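Local coordinates for sensor protein kinase HptS (Staphylococcus aureus, PDB 6LKI), which probably works as the membrane histidine kinase of a two-component system that senses extracellular hexose phosphate and signals by autophosphorylation, at residues P57-Q69 and S96-P108. Sequence-based numbering, arbitrary orientation.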
ATOM      1  N   PRO B  57     -14.756  14.471  21.543  1.00 41.22           N
ATOM      2  CA  PRO B  57     -13.783  15.289  22.288  1.00 46.31           C
ATOM      3  C   PRO B  57     -12.373  15.196  21.732  1.00 46.52           C
ATOM      4  O   PRO B  57     -11.691  16.221  21.610  1.00 48.76           O
ATOM      5  CB  PRO B  57     -13.871  14.722  23.713  1.00 47.96           C
ATOM      6  CG  PRO B  57     -15.206  14.051  23.780  1.00 45.74           C
ATOM      7  CD  PRO B  57     -15.450  13.504  22.408  1.00 43.12           C
ATOM      8  N   ALA B  58     -11.927  13.995  21.374  1.00 39.39           N
ATOM      9  CA  ALA B  58     -10.548  13.784  20.962  1.00 37.78           C
ATOM     10  C   ALA B  58     -10.250  14.480  19.636  1.00 37.69           C
ATOM     11  O   ALA B  58     -11.147  14.821  18.860  1.00 35.74           O
ATOM     12  CB  ALA B  58     -10.251  12.290  20.838  1.00 38.26           C
ATOM     13  N   THR B  59      -8.958  14.696  19.390  1.00 36.71           N
ATOM     14  CA  THR B  59      -8.486  15.189  18.101  1.00 35.00           C
ATOM     15  C   THR B  59      -8.357  14.001  17.158  1.00 33.59           C
ATOM     16  O   THR B  59      -7.484  13.146  17.340  1.00 31.67           O
ATOM     17  CB  THR B  59      -7.153  15.918  18.251  1.00 37.19           C
ATOM     18  OG1 THR B  59      -7.315  17.042  19.127  1.00 37.88           O
ATOM     19  CG2 THR B  59      -6.657  16.407  16.896  1.00 33.68           C
ATOM     20  N   LEU B  60      -9.228  13.937  16.158  1.00 29.64           N
ATOM     21  CA  LEU B  60      -9.293  12.803  15.251  1.00 29.19           C
ATOM     22  C   LEU B  60      -8.987  13.248  13.831  1.00 29.04           C
ATOM     23  O   LEU B  60      -9.350  14.357  13.424  1.00 27.54           O
ATOM     24  CB  LEU B  60     -10.672  12.134  15.303  1.00 32.89           C
ATOM     25  CG  LEU B  60     -11.132  11.663  16.684  1.00 31.70           C
ATOM     26  CD1 LEU B  60     -12.551  11.126  16.621  1.00 32.36           C
ATOM     27  CD2 LEU B  60     -10.177  10.612  17.228  1.00 34.33           C
ATOM     28  N   TYR B  61      -8.311  12.378  13.085  1.00 29.76           N
ATOM     29  CA  TYR B  61      -8.039  12.584  11.670  1.00 28.46           C
ATOM     30  C   TYR B  61      -8.584  11.397  10.895  1.00 28.69           C
ATOM     31  O   TYR B  61      -8.357  10.244  11.279  1.00 29.55           O
ATOM     32  CB  TYR B  61      -6.539  12.754  11.411  1.00 27.21           C
ATOM     33  CG  TYR B  61      -5.984  14.024  12.005  1.00 25.90           C
ATOM     34  CD1 TYR B  61      -6.197  15.248  11.388  1.00 28.23           C
ATOM     35  CD2 TYR B  61      -5.275  14.003  13.199  1.00 27.71           C
ATOM     36  CE1 TYR B  61      -5.706  16.416  11.936  1.00 30.07           C
ATOM     37  CE2 TYR B  61      -4.778  15.167  13.754  1.00 29.21           C
ATOM     38  CZ  TYR B  61      -4.997  16.370  13.117  1.00 31.74           C
ATOM     39  OH  TYR B  61      -4.508  17.533  13.663  1.00 32.66           O
ATOM     40  N   TYR B  62      -9.311  11.675   9.819  1.00 25.37           N
ATOM     41  CA  TYR B  62      -9.826  10.622   8.961  1.00 25.55           C
ATOM     42  C   TYR B  62      -9.008  10.534   7.680  1.00 29.43           C
ATOM     43  O   TYR B  62      -8.487  11.535   7.179  1.00 29.50           O
ATOM     44  CB  TYR B  62     -11.305  10.843   8.626  1.00 26.10           C
ATOM     45  CG  TYR B  62     -11.629  12.169   7.962  1.00 29.51           C
ATOM     46  CD1 TYR B  62     -11.443  12.354   6.595  1.00 28.41           C
ATOM     47  CD2 TYR B  62     -12.146  13.225   8.699  1.00 26.79           C
ATOM     48  CE1 TYR B  62     -11.745  13.563   5.988  1.00 25.78           C
ATOM     49  CE2 TYR B  62     -12.455  14.433   8.101  1.00 27.96           C
ATOM     50  CZ  TYR B  62     -12.252  14.598   6.747  1.00 27.25           C
ATOM     51  OH  TYR B  62     -12.556  15.801   6.152  1.00 29.77           O
ATOM     52  N   GLU B  63      -8.887   9.314   7.167  1.00 25.13           N
ATOM     53  CA  GLU B  63      -8.307   9.050   5.854  1.00 28.56           C
ATOM     54  C   GLU B  63      -9.307   8.195   5.089  1.00 28.77           C
ATOM     55  O   GLU B  63      -9.570   7.051   5.471  1.00 30.62           O
ATOM     56  CB  GLU B  63      -6.951   8.350   5.967  1.00 29.83           C
ATOM     57  CG  GLU B  63      -5.826   9.244   6.474  1.00 31.38           C
ATOM     58  CD  GLU B  63      -4.455   8.606   6.321  1.00 34.06           C
ATOM     59  OE1 GLU B  63      -4.388   7.408   5.979  1.00 37.40           O
ATOM     60  OE2 GLU B  63      -3.443   9.306   6.542  1.00 32.39           O
ATOM     61  N   LEU B  64      -9.887   8.759   4.033  1.00 26.76           N
ATOM     62  CA  LEU B  64     -10.825   8.053   3.167  1.00 29.49           C
ATOM     63  C   LEU B  64     -10.093   7.739   1.870  1.00 29.76           C
ATOM     64  O   LEU B  64      -9.835   8.639   1.063  1.00 27.78           O
ATOM     65  CB  LEU B  64     -12.079   8.888   2.915  1.00 28.88           C
ATOM     66  CG  LEU B  64     -13.238   8.192   2.201  1.00 29.62           C
ATOM     67  CD1 LEU B  64     -13.714   6.979   2.989  1.00 27.77           C
ATOM     68  CD2 LEU B  64     -14.382   9.170   1.965  1.00 30.32           C
ATOM     69  N   SER B  65      -9.755   6.468   1.673  1.00 25.52           N
ATOM     70  CA  SER B  65      -8.874   6.047   0.592  1.00 29.19           C
ATOM     71  C   SER B  65      -9.644   5.222  -0.429  1.00 32.12           C
ATOM     72  O   SER B  65     -10.333   4.262  -0.068  1.00 32.16           O
ATOM     73  CB  SER B  65      -7.693   5.241   1.135  1.00 31.29           C
ATOM     74  OG  SER B  65      -6.977   5.985   2.106  1.00 34.22           O
ATOM     75  N   GLY B  66      -9.514   5.596  -1.698  1.00 31.89           N
ATOM     76  CA  GLY B  66     -10.077   4.836  -2.786  1.00 33.22           C
ATOM     77  C   GLY B  66      -9.104   4.755  -3.942  1.00 33.71           C
ATOM     78  O   GLY B  66      -7.970   5.233  -3.856  1.00 37.41           O
ATOM     79  N   PRO B  67      -9.530   4.139  -5.050  1.00 34.62           N
ATOM     80  CA  PRO B  67      -8.643   4.026  -6.218  1.00 36.70           C
ATOM     81  C   PRO B  67      -8.158   5.378  -6.717  1.00 36.67           C
ATOM     82  O   PRO B  67      -8.934   6.160  -7.276  1.00 37.10           O
ATOM     83  CB  PRO B  67      -9.520   3.318  -7.263  1.00 43.28           C
ATOM     84  CG  PRO B  67     -10.932   3.451  -6.760  1.00 42.78           C
ATOM     85  CD  PRO B  67     -10.828   3.483  -5.271  1.00 38.40           C
ATOM     86  N   ASN B  68      -6.871   5.659  -6.498  1.00 33.39           N
ATOM     87  CA  ASN B  68      -6.235   6.909  -6.918  1.00 36.65           C
ATOM     88  C   ASN B  68      -6.929   8.134  -6.324  1.00 35.36           C
ATOM     89  O   ASN B  68      -6.996   9.190  -6.958  1.00 33.92           O
ATOM     90  CB  ASN B  68      -6.177   7.015  -8.446  1.00 36.92           C
ATOM     91  CG  ASN B  68      -5.252   5.982  -9.067  1.00 40.03           C
ATOM     92  OD1 ASN B  68      -4.233   5.613  -8.483  1.00 41.93           O
ATOM     93  ND2 ASN B  68      -5.609   5.506 -10.255  1.00 40.81           N
ATOM     94  N   GLN B  69      -7.438   8.006  -5.098  1.00 33.33           N
ATOM     95  CA  GLN B  69      -8.150   9.092  -4.438  1.00 33.51           C
ATOM     96  C   GLN B  69      -7.857   9.052  -2.945  1.00 33.97           C
ATOM     97  O   GLN B  69      -7.872   7.981  -2.333  1.00 33.98           O
ATOM     98  CB  GLN B  69      -9.659   8.998  -4.688  1.00 32.04           C
ATOM     99  CG  GLN B  69     -10.427  10.273  -4.390  1.00 36.31           C
ATOM    100  CD  GLN B  69     -11.837  10.243  -4.949  1.00 39.25           C
ATOM    101  OE1 GLN B  69     -12.295   9.216  -5.450  1.00 41.65           O
ATOM    102  NE2 GLN B  69     -12.530  11.373  -4.871  1.00 41.36           N
ATOM    103  N   SER B  96     -17.335   3.115  -6.124  1.00 38.58           N
ATOM    104  CA  SER B  96     -16.275   2.176  -5.777  1.00 38.49           C
ATOM    105  C   SER B  96     -16.299   1.959  -4.269  1.00 36.06           C
ATOM    106  O   SER B  96     -17.098   2.560  -3.544  1.00 34.79           O
ATOM    107  CB  SER B  96     -14.908   2.686  -6.243  1.00 39.28           C
ATOM    108  OG  SER B  96     -13.881   1.760  -5.938  1.00 41.80           O
ATOM    109  N   THR B  97     -15.409   1.086  -3.804  1.00 35.76           N
ATOM    110  CA  THR B  97     -15.237   0.821  -2.383  1.00 32.55           C
ATOM    111  C   THR B  97     -14.111   1.691  -1.838  1.00 33.18           C
ATOM    112  O   THR B  97     -13.050   1.805  -2.460  1.00 33.88           O
ATOM    113  CB  THR B  97     -14.931  -0.660  -2.145  1.00 37.51           C
ATOM    114  OG1 THR B  97     -16.144  -1.419  -2.219  1.00 37.99           O
ATOM    115  CG2 THR B  97     -14.290  -0.874  -0.780  1.00 34.19           C
ATOM    116  N   TYR B  98     -14.349   2.309  -0.685  1.00 34.80           N
ATOM    117  CA  TYR B  98     -13.372   3.165  -0.035  1.00 31.52           C
ATOM    118  C   TYR B  98     -13.098   2.657   1.373  1.00 34.56           C
ATOM    119  O   TYR B  98     -13.991   2.136   2.047  1.00 33.68           O
ATOM    120  CB  TYR B  98     -13.856   4.621   0.020  1.00 30.85           C
ATOM    121  CG  TYR B  98     -13.915   5.302  -1.331  1.00 32.99           C
ATOM    122  CD1 TYR B  98     -14.913   4.990  -2.247  1.00 31.13           C
ATOM    123  CD2 TYR B  98     -12.975   6.260  -1.686  1.00 32.95           C
ATOM    124  CE1 TYR B  98     -14.968   5.609  -3.481  1.00 34.20           C
ATOM    125  CE2 TYR B  98     -13.021   6.884  -2.918  1.00 33.62           C
ATOM    126  CZ  TYR B  98     -14.019   6.555  -3.811  1.00 35.23           C
ATOM    127  OH  TYR B  98     -14.069   7.177  -5.037  1.00 36.71           O
ATOM    128  N   MET B  99     -11.851   2.805   1.808  1.00 31.09           N
ATOM    129  CA  MET B  99     -11.446   2.452   3.162  1.00 27.60           C
ATOM    130  C   MET B  99     -11.407   3.714   4.012  1.00 31.25           C
ATOM    131  O   MET B  99     -10.786   4.708   3.625  1.00 31.87           O
ATOM    132  CB  MET B  99     -10.077   1.768   3.169  1.00 30.00           C
ATOM    133  CG  MET B  99     -10.032   0.430   2.439  1.00 29.57           C
ATOM    134  SD  MET B  99     -11.186  -0.787   3.108  1.00 30.48           S
ATOM    135  CE  MET B  99     -10.636  -0.880   4.809  1.00 28.37           C
ATOM    136  N   LEU B 100     -12.073   3.672   5.162  1.00 30.37           N
ATOM    137  CA  LEU B 100     -12.102   4.790   6.096  1.00 30.27           C
ATOM    138  C   LEU B 100     -11.330   4.404   7.350  1.00 30.65           C
ATOM    139  O   LEU B 100     -11.719   3.471   8.060  1.00 30.33           O
ATOM    140  CB  LEU B 100     -13.538   5.182   6.449  1.00 27.81           C
ATOM    141  CG  LEU B 100     -13.679   6.251   7.537  1.00 26.32           C
ATOM    142  CD1 LEU B 100     -13.028   7.558   7.097  1.00 29.14           C
ATOM    143  CD2 LEU B 100     -15.142   6.471   7.906  1.00 26.12           C
ATOM    144  N   LYS B 101     -10.262   5.118   7.614  1.00 27.61           N
ATOM    145  CA  LYS B 101      -9.535   4.972   8.826  1.00 29.83           C
ATOM    146  C   LYS B 101      -9.583   6.238   9.644  1.00 30.24           C
ATOM    147  O   LYS B 101      -9.437   7.267   9.121  1.00 30.74           O
ATOM    148  CB  LYS B 101      -8.112   4.645   8.522  1.00 27.98           C
ATOM    149  CG  LYS B 101      -7.957   3.468   7.637  1.00 34.62           C
ATOM    150  CD  LYS B 101      -6.594   2.889   7.834  1.00 38.56           C
ATOM    151  CE  LYS B 101      -6.030   2.390   6.545  1.00 53.71           C
ATOM    152  NZ  LYS B 101      -6.722   1.182   6.036  1.00 58.17           N
ATOM    153  N   ILE B 102      -9.760   6.101  10.947  1.00 29.38           N
ATOM    154  CA  ILE B 102      -9.822   7.234  11.863  1.00 28.08           C
ATOM    155  C   ILE B 102      -8.695   7.089  12.874  1.00 29.17           C
ATOM    156  O   ILE B 102      -8.572   6.047  13.530  1.00 29.14           O
ATOM    157  CB  ILE B 102     -11.188   7.326  12.565  1.00 30.88           C
ATOM    158  CG1 ILE B 102     -12.294   7.571  11.535  1.00 31.16           C
ATOM    159  CG2 ILE B 102     -11.178   8.429  13.611  1.00 30.73           C
ATOM    160  CD1 ILE B 102     -13.679   7.653  12.131  1.00 32.31           C
ATOM    161  N   TYR B 103      -7.871   8.127  12.992  1.00 29.07           N
ATOM    162  CA  TYR B 103      -6.719   8.134  13.879  1.00 31.16           C
ATOM    163  C   TYR B 103      -6.942   9.127  15.010  1.00 31.56           C
ATOM    164  O   TYR B 103      -7.524  10.196  14.804  1.00 30.49           O
ATOM    165  CB  TYR B 103      -5.439   8.501  13.121  1.00 31.66           C
ATOM    166  CG  TYR B 103      -5.074   7.536  12.018  1.00 28.48           C
ATOM    167  CD1 TYR B 103      -5.613   7.670  10.745  1.00 30.67           C
ATOM    168  CD2 TYR B 103      -4.191   6.491  12.250  1.00 35.49           C
ATOM    169  CE1 TYR B 103      -5.282   6.787   9.734  1.00 34.10           C
ATOM    170  CE2 TYR B 103      -3.852   5.605  11.245  1.00 34.05           C
ATOM    171  CZ  TYR B 103      -4.402   5.758   9.989  1.00 34.51           C
ATOM    172  OH  TYR B 103      -4.070   4.877   8.986  1.00 37.98           O
ATOM    173  N   MET B 104      -6.469   8.772  16.200  1.00 30.60           N
ATOM    174  CA  MET B 104      -6.506   9.653  17.360  1.00 33.94           C
ATOM    175  C   MET B 104      -5.105  10.199  17.598  1.00 35.54           C
ATOM    176  O   MET B 104      -4.165   9.427  17.818  1.00 35.18           O
ATOM    177  CB  MET B 104      -7.020   8.912  18.597  1.00 36.56           C
ATOM    178  CG  MET B 104      -7.244   9.802  19.812  1.00 40.19           C
ATOM    179  SD  MET B 104      -5.751  10.041  20.799  1.00 43.08           S
ATOM    180  CE  MET B 104      -5.560   8.416  21.526  1.00 42.86           C
ATOM    181  N   ALA B 105      -4.968  11.524  17.554  1.00 34.37           N
ATOM    182  CA  ALA B 105      -3.678  12.162  17.790  1.00 38.80           C
ATOM    183  C   ALA B 105      -3.507  12.592  19.242  1.00 40.93           C
ATOM    184  O   ALA B 105      -2.397  12.519  19.782  1.00 40.10           O
ATOM    185  CB  ALA B 105      -3.509  13.370  16.864  1.00 32.58           C
ATOM    186  N   ASN B 106      -4.586  13.039  19.879  1.00 38.83           N
ATOM    187  CA  ASN B 106      -4.581  13.431  21.283  1.00 41.89           C
ATOM    188  C   ASN B 106      -6.029  13.569  21.733  1.00 41.37           C
ATOM    189  O   ASN B 106      -6.958  13.538  20.921  1.00 38.59           O
ATOM    190  CB  ASN B 106      -3.810  14.737  21.512  1.00 42.44           C
ATOM    191  CG  ASN B 106      -4.405  15.909  20.754  1.00 41.09           C
ATOM    192  OD1 ASN B 106      -5.461  16.429  21.118  1.00 45.96           O
ATOM    193  ND2 ASN B 106      -3.726  16.334  19.695  1.00 45.76           N
ATOM    194  N   THR B 107      -6.211  13.708  23.042  1.00 44.39           N
ATOM    195  CA  THR B 107      -7.503  14.025  23.627  1.00 44.58           C
ATOM    196  C   THR B 107      -7.341  15.198  24.581  1.00 48.14           C
ATOM    197  O   THR B 107      -6.265  15.387  25.158  1.00 49.13           O
ATOM    198  CB  THR B 107      -8.110  12.830  24.385  1.00 45.42           C
ATOM    199  OG1 THR B 107      -7.478  12.694  25.662  1.00 49.55           O
ATOM    200  CG2 THR B 107      -7.941  11.537  23.599  1.00 45.26           C
ATOM    201  N   PRO B 108      -8.383  16.016  24.748  1.00 49.91           N
ATOM    202  CA  PRO B 108      -8.284  17.133  25.702  1.00 53.53           C
ATOM    203  C   PRO B 108      -7.981  16.684  27.117  1.00 53.87           C
ATOM    204  O   PRO B 108      -7.340  17.427  27.871  1.00 59.35           O
ATOM    205  CB  PRO B 108      -9.661  17.801  25.604  1.00 55.09           C
ATOM    206  CG  PRO B 108     -10.178  17.412  24.263  1.00 52.97           C
ATOM    207  CD  PRO B 108      -9.659  16.028  24.012  1.00 49.57           C
TER
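Tyr98 OH donates a hydrogen bond to Gln69 OE1 at 2.7 Å, joining one end of strand 97-106 to the type II turn Gly66-Gln69. OE1 comes in at the ring edge, in its plane, with the amide turned 70° to the ring. Asn95 holds the same hydroxyl, while Leu36 O accepts a hydrogen bond from Gln69 NE2, so both partners are fixed from outside. At the other end Thr59 OG1 donates a hydrogen bond to Asn106 OD1 over 2.8 Å, coming from above the carbonyl plane; with chi1 at 61°, Asn106 places its CG between its own N and carbonyl carbon, which swings the amide across to Thr59.

Between these ends runs a regular antiparallel ladder. Tyr61 pairs with Tyr103, Glu63 with Lys101 and Ser65 with Met99, each through two backbone bonds, Tyr103 N to Tyr61 O being 2.8 Å. Past Met104, Ala105 and Asn106 together face Thr59, a classic beta bulge.

One face is apolar: Leu64 CD1 lies 3.8 Å from Tyr98 CB, Tyr62 CB rests against Leu100 CD1 at 4.0 Å, and Leu60 CD2 reaches Met104 CB at 3.8 Å. Helix 39-55 covers Leu60 and Tyr62 here. Tyr98 also spreads its ring beside Gly66, CD2 coming within 3.4 Å of Gly66 CA. On the reverse face, Ala105 CB sits at the Tyr61 ring edge, 3.8 Å from CE2. The Glu63 and Tyr103 side chains run obliquely past each other, carboxylate and ring planes 65° apart, with OE1 beside CE1 and no hydrogen bond.

These are the two central strands of a four-stranded antiparallel sheet, consistent with a PAS-like sensor module. Lys101 NZ, rather than pairing with Glu63, salt-bridges an acidic residue of another protein chain; the chemistry thus sets an apolar, helix-backed face against one mixing aromatic and polar side chains, part of which meets the partner chain.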